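Local coordinates for dephospho-CoA kinase (Legionella pneumophila subsp. pneumophila, PDB 4TTP), which probably catalyses the last step of coenzyme A biosynthesis, the ATP-dependent phosphorylation of the 3'-hydroxyl group of dephospho-CoA, at residues 25-30 and 144-149; 105-110 and 135-140. All coordinates share one frame; numbering follows the deposited sequence.

Interaction 1 (25-30 and 144-149); sequences IASGKS and VIAPLE
S27 is the residue of segment 25-30 that meets the 144-149 segment most fully. Its CB points toward segment 144-149. The CB of S27 comes first, 3.8 Å from the backbone O of V144 and equally near the N of A146. The hydroxyl lies beyond it. It stands beside the residue's own backbone N (chi1 -81°), and this places OG of S27 3.3 Å from N of A146. The same OG touches the A146 methyl. Its clear hydrogen-bond partner lies outside both segments: OD1 of N24, one residue ahead of I25 in the same loop.

The rest of the contact is apolar or backbone. CB of A146 packs against S27, 3.8 Å from both its CA and its O. V144 sends CG1 to the same carbonyl: this methyl is anti to its own backbone N (chi1 -174°) and ends 3.7 Å from O of S27. That oxygen has a polar partner too, ND2 of N189. G28, at the N-cap of helix 29-37, has a positive phi (99°), where a side chain would press on the carbonyl O of S27.

Residues 26-31 are the predicted ATP-binding residues, and the strand-loop-helix layout fits a P-loop (Walker A). The end of the K29 side chain runs off from this contact, and its NZ bonds to O of G23 and O of I126. The chemistry implies that the end of strand 140-145 and A146 just beyond it back the phosphate-binding loop, largely through apolar and backbone packing. The S27 hydroxyl is held by N24 of the same loop, and its carbonyl by N189 after strand 185-188.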
ATOM      1  N   ILE A  25      -6.834   3.009  -1.267  1.00 51.31           N
ATOM      2  CA  ILE A  25      -6.848   4.297  -0.585  1.00 42.84           C
ATOM      3  C   ILE A  25      -8.269   4.856  -0.520  1.00 44.31           C
ATOM      4  O   ILE A  25      -8.618   5.574   0.418  0.56 24.63           O
ATOM      5  CB  ILE A  25      -5.891   5.303  -1.278  1.00 46.28           C
ATOM      6  CG1 ILE A  25      -4.445   4.829  -1.081  1.00 47.19           C
ATOM      7  CG2 ILE A  25      -6.097   6.726  -0.738  1.00 53.55           C
ATOM      8  CD1 ILE A  25      -3.359   5.856  -1.391  1.00 53.77           C
ATOM      9  N   ALA A  26      -9.097   4.503  -1.499  1.00 33.99           N
ATOM     10  CA  ALA A  26     -10.480   4.966  -1.518  1.00 27.50           C
ATOM     11  C   ALA A  26     -11.305   4.323  -0.402  1.00 33.84           C
ATOM     12  O   ALA A  26     -12.471   4.665  -0.215  1.00 28.65           O
ATOM     13  CB  ALA A  26     -11.114   4.682  -2.870  1.00 38.02           C
ATOM     14  N   SER A  27     -10.700   3.391   0.331  1.00 26.41           N
ATOM     15  CA  SER A  27     -11.378   2.721   1.438  1.00 23.61           C
ATOM     16  C   SER A  27     -10.938   3.263   2.799  1.00 22.52           C
ATOM     17  O   SER A  27     -11.473   2.856   3.833  1.00 28.50           O
ATOM     18  CB  SER A  27     -11.134   1.211   1.370  1.00 32.45           C
ATOM     19  OG  SER A  27     -12.008   0.603   0.435  1.00 31.92           O
ATOM     20  N   GLY A  28      -9.973   4.179   2.792  1.00 26.06           N
ATOM     21  CA  GLY A  28      -9.519   4.837   4.006  1.00 25.98           C
ATOM     22  C   GLY A  28      -8.242   4.251   4.584  1.00 29.79           C
ATOM     23  O   GLY A  28      -7.942   4.444   5.764  1.00 21.05           O
ATOM     24  N   LYS A  29      -7.486   3.542   3.753  1.00 17.84           N
ATOM     25  CA  LYS A  29      -6.257   2.891   4.194  1.00 21.42           C
ATOM     26  C   LYS A  29      -5.246   3.884   4.772  1.00 20.86           C
ATOM     27  O   LYS A  29      -4.625   3.614   5.797  1.00 16.96           O
ATOM     28  CB  LYS A  29      -5.620   2.122   3.034  1.00 19.64           C
ATOM     29  CG  LYS A  29      -4.325   1.419   3.401  1.00 43.69           C
ATOM     30  CD  LYS A  29      -3.866   0.478   2.298  1.00 31.55           C
ATOM     31  CE  LYS A  29      -3.204   1.228   1.155  1.00 36.70           C
ATOM     32  NZ  LYS A  29      -2.854   0.322   0.027  1.00 41.54           N
ATOM     33  N   SER A  30      -5.079   5.024   4.108  1.00 19.88           N
ATOM     34  CA  SER A  30      -4.145   6.051   4.565  1.00 20.28           C
ATOM     35  C   SER A  30      -4.564   6.624   5.915  1.00 20.60           C
ATOM     36  O   SER A  30      -3.719   6.933   6.754  1.00 23.24           O
ATOM     37  CB  SER A  30      -4.040   7.178   3.535  1.00 21.04           C
ATOM     38  OG  SER A  30      -3.462   6.721   2.327  1.00 46.46           O
ATOM     39  N   VAL A 144      -8.298  -3.198   4.950  1.00 15.26           N
ATOM     40  CA  VAL A 144      -9.303  -2.162   5.151  1.00 15.60           C
ATOM     41  C   VAL A 144     -10.250  -2.119   3.958  1.00 18.91           C
ATOM     42  O   VAL A 144      -9.808  -2.068   2.809  1.00 18.46           O
ATOM     43  CB  VAL A 144      -8.655  -0.781   5.348  1.00 20.55           C
ATOM     44  CG1 VAL A 144      -9.710   0.253   5.713  1.00 20.18           C
ATOM     45  CG2 VAL A 144      -7.586  -0.853   6.428  1.00 22.18           C
ATOM     46  N   ILE A 145     -11.549  -2.165   4.239  1.00 15.75           N
ATOM     47  CA  ILE A 145     -12.567  -2.074   3.197  1.00 15.87           C
ATOM     48  C   ILE A 145     -13.627  -1.049   3.571  1.00 18.39           C
ATOM     49  O   ILE A 145     -13.827  -0.747   4.749  1.00 23.20           O
ATOM     50  CB  ILE A 145     -13.246  -3.441   2.934  1.00 21.35           C
ATOM     51  CG1 ILE A 145     -13.960  -3.959   4.190  1.00 17.43           C
ATOM     52  CG2 ILE A 145     -12.219  -4.450   2.464  1.00 20.95           C
ATOM     53  CD1 ILE A 145     -14.925  -5.093   3.906  1.00 28.02           C
ATOM     54  N   ALA A 146     -14.305  -0.519   2.559  1.00 18.31           N
ATOM     55  CA  ALA A 146     -15.380   0.437   2.773  1.00 18.87           C
ATOM     56  C   ALA A 146     -16.517   0.151   1.806  1.00 24.66           C
ATOM     57  O   ALA A 146     -16.308  -0.505   0.785  1.00 29.14           O
ATOM     58  CB  ALA A 146     -14.874   1.858   2.594  1.00 20.58           C
ATOM     59  N   PRO A 147     -17.728   0.633   2.127  1.00 21.62           N
ATOM     60  CA  PRO A 147     -18.860   0.457   1.213  1.00 22.20           C
ATOM     61  C   PRO A 147     -18.589   1.112  -0.136  1.00 28.09           C
ATOM     62  O   PRO A 147     -17.849   2.094  -0.197  1.00 23.94           O
ATOM     63  CB  PRO A 147     -20.021   1.144   1.942  1.00 23.84           C
ATOM     64  CG  PRO A 147     -19.599   1.209   3.377  1.00 24.16           C
ATOM     65  CD  PRO A 147     -18.117   1.345   3.359  1.00 20.90           C
ATOM     66  N   LEU A 148     -19.180   0.574  -1.198  1.00 27.01           N
ATOM     67  CA  LEU A 148     -18.925   1.066  -2.547  1.00 31.11           C
ATOM     68  C   LEU A 148     -19.197   2.563  -2.692  1.00 30.23           C
ATOM     69  O   LEU A 148     -18.424   3.277  -3.325  1.00 29.25           O
ATOM     70  CB  LEU A 148     -19.772   0.296  -3.561  1.00 31.65           C
ATOM     71  CG  LEU A 148     -19.642   0.771  -5.011  1.00 31.56           C
ATOM     72  CD1 LEU A 148     -18.203   0.659  -5.487  1.00 24.37           C
ATOM     73  CD2 LEU A 148     -20.572  -0.018  -5.918  1.00 31.85           C
ATOM     74  N   GLU A 149     -20.296   3.034  -2.111  1.00 22.44           N
ATOM     75  CA  GLU A 149     -20.690   4.432  -2.269  1.00 36.10           C
ATOM     76  C   GLU A 149     -19.652   5.372  -1.662  1.00 38.96           C
ATOM     77  O   GLU A 149     -19.355   6.424  -2.231  1.00 41.83           O
ATOM     78  CB  GLU A 149     -22.056   4.683  -1.629  1.00 41.24           C
ATOM     79  CG  GLU A 149     -22.731   5.967  -2.098  1.00 53.56           C
ATOM     80  OE1 GLU A 149     -23.802   6.887  -4.017  0.92 60.43           O
ATOM     81  OE2 GLU A 149     -23.104   4.813  -4.157  1.00 55.44           O
TER

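Interaction 2 (105-110 and 135-140)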
ATOM      1  N   VAL A 105      14.826  -4.259  -4.327  1.00 30.15           N
ATOM      2  CA  VAL A 105      15.291  -3.006  -3.742  0.53 24.88           C
ATOM      3  C   VAL A 105      14.304  -2.484  -2.699  1.00 21.53           C
ATOM      4  O   VAL A 105      14.700  -1.970  -1.653  1.00 23.92           O
ATOM      5  CB  VAL A 105      15.499  -1.922  -4.823  0.53 27.81           C
ATOM      6  CG1 VAL A 105      16.252  -0.740  -4.242  0.53 24.39           C
ATOM      7  CG2 VAL A 105      16.254  -2.481  -6.025  0.53 35.40           C
ATOM      8  N   ILE A 106      13.011  -2.604  -2.995  1.00 25.52           N
ATOM      9  CA  ILE A 106      11.977  -2.161  -2.059  1.00 25.43           C
ATOM     10  C   ILE A 106      12.079  -2.974  -0.776  1.00 22.17           C
ATOM     11  O   ILE A 106      12.051  -2.423   0.325  1.00 20.87           O
ATOM     12  CB  ILE A 106      10.552  -2.298  -2.659  1.00 26.54           C
ATOM     13  CG1 ILE A 106      10.340  -1.249  -3.749  1.00 19.66           C
ATOM     14  CG2 ILE A 106       9.470  -2.122  -1.587  1.00 18.01           C
ATOM     15  CD1 ILE A 106       9.120  -1.504  -4.610  1.00 27.06           C
ATOM     16  N   ARG A 107      12.213  -4.287  -0.929  1.00 20.45           N
ATOM     17  CA  ARG A 107      12.268  -5.191   0.211  1.00 29.54           C
ATOM     18  C   ARG A 107      13.467  -4.910   1.116  1.00 29.14           C
ATOM     19  O   ARG A 107      13.360  -4.996   2.339  1.00 20.98           O
ATOM     20  CB  ARG A 107      12.312  -6.642  -0.265  1.00 31.29           C
ATOM     21  CG  ARG A 107      12.633  -7.627   0.838  1.00 43.04           C
ATOM     22  CD  ARG A 107      12.349  -9.051   0.414  1.00 53.29           C
ATOM     23  NE  ARG A 107      12.763  -9.997   1.448  1.00 59.30           N
ATOM     24  CZ  ARG A 107      12.120 -11.121   1.753  1.00 49.43           C
ATOM     25  NH1 ARG A 107      11.014 -11.464   1.107  1.00 64.28           N
ATOM     26  NH2 ARG A 107      12.590 -11.904   2.713  1.00 56.23           N
ATOM     27  N   LYS A 108      14.605  -4.578   0.515  1.00 26.10           N
ATOM     28  CA  LYS A 108      15.798  -4.254   1.288  1.00 28.06           C
ATOM     29  C   LYS A 108      15.593  -2.960   2.071  1.00 24.80           C
ATOM     30  O   LYS A 108      16.068  -2.825   3.198  1.00 24.31           O
ATOM     31  CB  LYS A 108      17.023  -4.132   0.378  1.00 28.44           C
ATOM     32  CG  LYS A 108      17.580  -5.462  -0.125  1.00 61.01           C
ATOM     33  CD  LYS A 108      17.821  -6.437   1.018  1.00 79.52           C
ATOM     34  CE  LYS A 108      18.912  -7.443   0.696  1.00 68.36           C
ATOM     35  NZ  LYS A 108      19.182  -8.339   1.855  1.00 70.24           N
ATOM     36  N   LYS A 109      14.878  -2.011   1.474  1.00 24.94           N
ATOM     37  CA  LYS A 109      14.617  -0.736   2.133  1.00 17.44           C
ATOM     38  C   LYS A 109      13.668  -0.934   3.316  1.00 22.77           C
ATOM     39  O   LYS A 109      13.839  -0.315   4.368  1.00 22.20           O
ATOM     40  CB  LYS A 109      14.040   0.276   1.140  1.00 27.95           C
ATOM     41  CG  LYS A 109      14.710   1.649   1.164  1.00 49.51           C
ATOM     42  CD  LYS A 109      16.223   1.528   1.075  1.00 50.74           C
ATOM     43  CE  LYS A 109      16.869   2.754   0.465  1.00 59.22           C
ATOM     44  NZ  LYS A 109      18.331   2.536   0.283  1.00 64.24           N
ATOM     45  N   ILE A 110      12.672  -1.801   3.148  1.00 19.37           N
ATOM     46  CA  ILE A 110      11.757  -2.120   4.241  1.00 22.84           C
ATOM     47  C   ILE A 110      12.524  -2.790   5.376  1.00 26.06           C
ATOM     48  O   ILE A 110      12.371  -2.421   6.541  1.00 20.96           O
ATOM     49  CB  ILE A 110      10.598  -3.038   3.775  1.00 24.37           C
ATOM     50  CG1 ILE A 110       9.642  -2.246   2.876  1.00 26.75           C
ATOM     51  CG2 ILE A 110       9.836  -3.619   4.972  1.00 21.38           C
ATOM     52  CD1 ILE A 110       8.511  -3.070   2.286  1.00 32.72           C
ATOM     53  N   TYR A 135       6.272 -10.701   0.651  1.00 84.03           N
ATOM     54  CA  TYR A 135       6.235 -10.233   2.035  1.00 85.17           C
ATOM     55  C   TYR A 135       6.024 -11.402   3.001  1.00 77.46           C
ATOM     56  O   TYR A 135       4.998 -11.477   3.678  1.00 68.81           O
ATOM     57  CB  TYR A 135       5.122  -9.193   2.222  1.00 79.40           C
ATOM     58  CG  TYR A 135       5.245  -7.978   1.325  1.00 67.42           C
ATOM     59  CD1 TYR A 135       5.835  -6.806   1.782  1.00 54.03           C
ATOM     60  CD2 TYR A 135       4.766  -8.002   0.023  1.00 65.29           C
ATOM     61  CE1 TYR A 135       5.947  -5.696   0.965  1.00 52.38           C
ATOM     62  CE2 TYR A 135       4.873  -6.899  -0.801  1.00 66.14           C
ATOM     63  CZ  TYR A 135       5.464  -5.748  -0.325  1.00 61.90           C
ATOM     64  OH  TYR A 135       5.574  -4.643  -1.141  1.00 58.68           O
ATOM     65  N   PRO A 136       7.002 -12.318   3.068  1.00 89.39           N
ATOM     66  CA  PRO A 136       6.928 -13.515   3.914  1.00 84.85           C
ATOM     67  C   PRO A 136       7.046 -13.207   5.402  1.00 86.14           C
ATOM     68  O   PRO A 136       6.679 -14.028   6.243  1.00 77.38           O
ATOM     69  CB  PRO A 136       8.131 -14.336   3.448  1.00 75.89           C
ATOM     70  CG  PRO A 136       9.119 -13.305   3.036  1.00 71.92           C
ATOM     71  CD  PRO A 136       8.301 -12.226   2.377  1.00 69.62           C
ATOM     72  N   TYR A 137       7.563 -12.023   5.708  1.00 63.93           N
ATOM     73  CA  TYR A 137       7.984 -11.678   7.060  1.00 42.59           C
ATOM     74  C   TYR A 137       6.861 -11.046   7.887  1.00 30.14           C
ATOM     75  O   TYR A 137       7.110 -10.503   8.963  1.00 36.57           O
ATOM     76  CB  TYR A 137       9.192 -10.732   6.999  1.00 59.67           C
ATOM     77  CG  TYR A 137       9.045  -9.612   5.990  1.00 63.98           C
ATOM     78  CD1 TYR A 137       9.451  -9.783   4.672  1.00 64.90           C
ATOM     79  CD2 TYR A 137       8.499  -8.390   6.352  1.00 60.22           C
ATOM     80  CE1 TYR A 137       9.315  -8.772   3.744  1.00 58.65           C
ATOM     81  CE2 TYR A 137       8.360  -7.369   5.430  1.00 62.91           C
ATOM     82  CZ  TYR A 137       8.769  -7.565   4.128  1.00 48.96           C
ATOM     83  OH  TYR A 137       8.632  -6.549   3.209  1.00 55.45           O
ATOM     84  N   LEU A 138       5.630 -11.128   7.391  1.00 30.12           N
ATOM     85  CA  LEU A 138       4.484 -10.564   8.100  1.00 25.49           C
ATOM     86  C   LEU A 138       3.886 -11.564   9.080  1.00 26.12           C
ATOM     87  O   LEU A 138       3.680 -12.730   8.745  1.00 36.11           O
ATOM     88  CB  LEU A 138       3.408 -10.112   7.110  1.00 26.13           C
ATOM     89  CG  LEU A 138       3.779  -8.935   6.210  1.00 25.66           C
ATOM     90  CD1 LEU A 138       2.691  -8.711   5.180  1.00 21.91           C
ATOM     91  CD2 LEU A 138       4.020  -7.666   7.020  1.00 27.00           C
ATOM     92  N   GLN A 139       3.609 -11.099  10.293  1.00 22.46           N
ATOM     93  CA  GLN A 139       2.895 -11.906  11.276  1.00 29.64           C
ATOM     94  C   GLN A 139       1.389 -11.819  11.048  1.00 21.47           C
ATOM     95  O   GLN A 139       0.665 -12.802  11.220  1.00 29.49           O
ATOM     96  CB  GLN A 139       3.232 -11.453  12.700  1.00 25.44           C
ATOM     97  CG  GLN A 139       4.466 -12.119  13.294  1.00 35.71           C
ATOM     98  CD  GLN A 139       5.727 -11.834  12.506  1.00 45.69           C
ATOM     99  OE1 GLN A 139       5.997 -10.693  12.127  1.00 36.02           O
ATOM    100  NE2 GLN A 139       6.510 -12.877  12.254  1.00 60.64           N
ATOM    101  N   LYS A 140       0.927 -10.632  10.660  1.00 26.53           N
ATOM    102  CA  LYS A 140      -0.493 -10.376  10.442  1.00 22.13           C
ATOM    103  C   LYS A 140      -0.730  -9.568   9.175  1.00 16.46           C
ATOM    104  O   LYS A 140       0.123  -8.783   8.761  1.00 20.37           O
ATOM    105  CB  LYS A 140      -1.088  -9.622  11.633  1.00 23.57           C
ATOM    106  CG  LYS A 140      -1.114 -10.409  12.922  1.00 21.47           C
ATOM    107  CD  LYS A 140      -2.303 -11.343  12.974  1.00 25.35           C
ATOM    108  CE  LYS A 140      -2.181 -12.306  14.137  1.00 33.00           C
ATOM    109  NZ  LYS A 140      -3.492 -12.889  14.520  1.00 34.23           N
TER
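I110 and Y137 meet at the middle of this contact. The I110 side chain crosses Y137 at about a right angle. Its CG2 and CD1 both lie 3.6 Å from the phenol OH of Y137, and CG2 also reaches CE2 of that ring at 4.1 Å. CD1 of I110 has a second neighbour, CE1 of Y135, which it meets at the ring edge at 3.9 Å.

R107 closes the outer side. Its chain is extended from CG to NE and brings the guanidinium over to P136, with NH1 of R107 3.3 Å from CG of P136. The Y137 ring presents its edge to one guanidinium face, CE1 standing 4.0 Å above the plane. P136 and Y135 are poorly ordered, so their contacts are less certain.

Further out, E111 forms a salt bridge with NE of R107, which would limit the movement of the arm. A type I turn from Y135 to L138 gathers the two tyrosines and P136. I124 of strand 122-125 touches both I110 and Y137, and I49 of helix 46-53 lies against I110.

The contact thus combines apolar packing of I110 on the tyrosines with a charged guanidinium against P136 and the Y137 edge. The Y137 hydroxyl is buried with no polar partner in the model, probably at some energetic cost.

How the interactions relate
The two contacts lie on opposite sides of the chain's centre, with their own centres about 23 Å apart. Along the chain the order is 25-30, 105-110, 135-140, 144-149, so interaction 2 falls within the span that interaction 1 closes. Strand 140-145 joins them: 135-140 leads into its start and 144-149 leaves its end. This strand neighbours strand 18-23 in the five-stranded parallel sheet. Interaction 1 sits where these strands end and includes most of the predicted ATP-binding residues. Interaction 2 packs helix 92-115 against the loop feeding the strand. Strand 140-145 thus links the nucleotide end of the P-loop kinase fold to its helical flank.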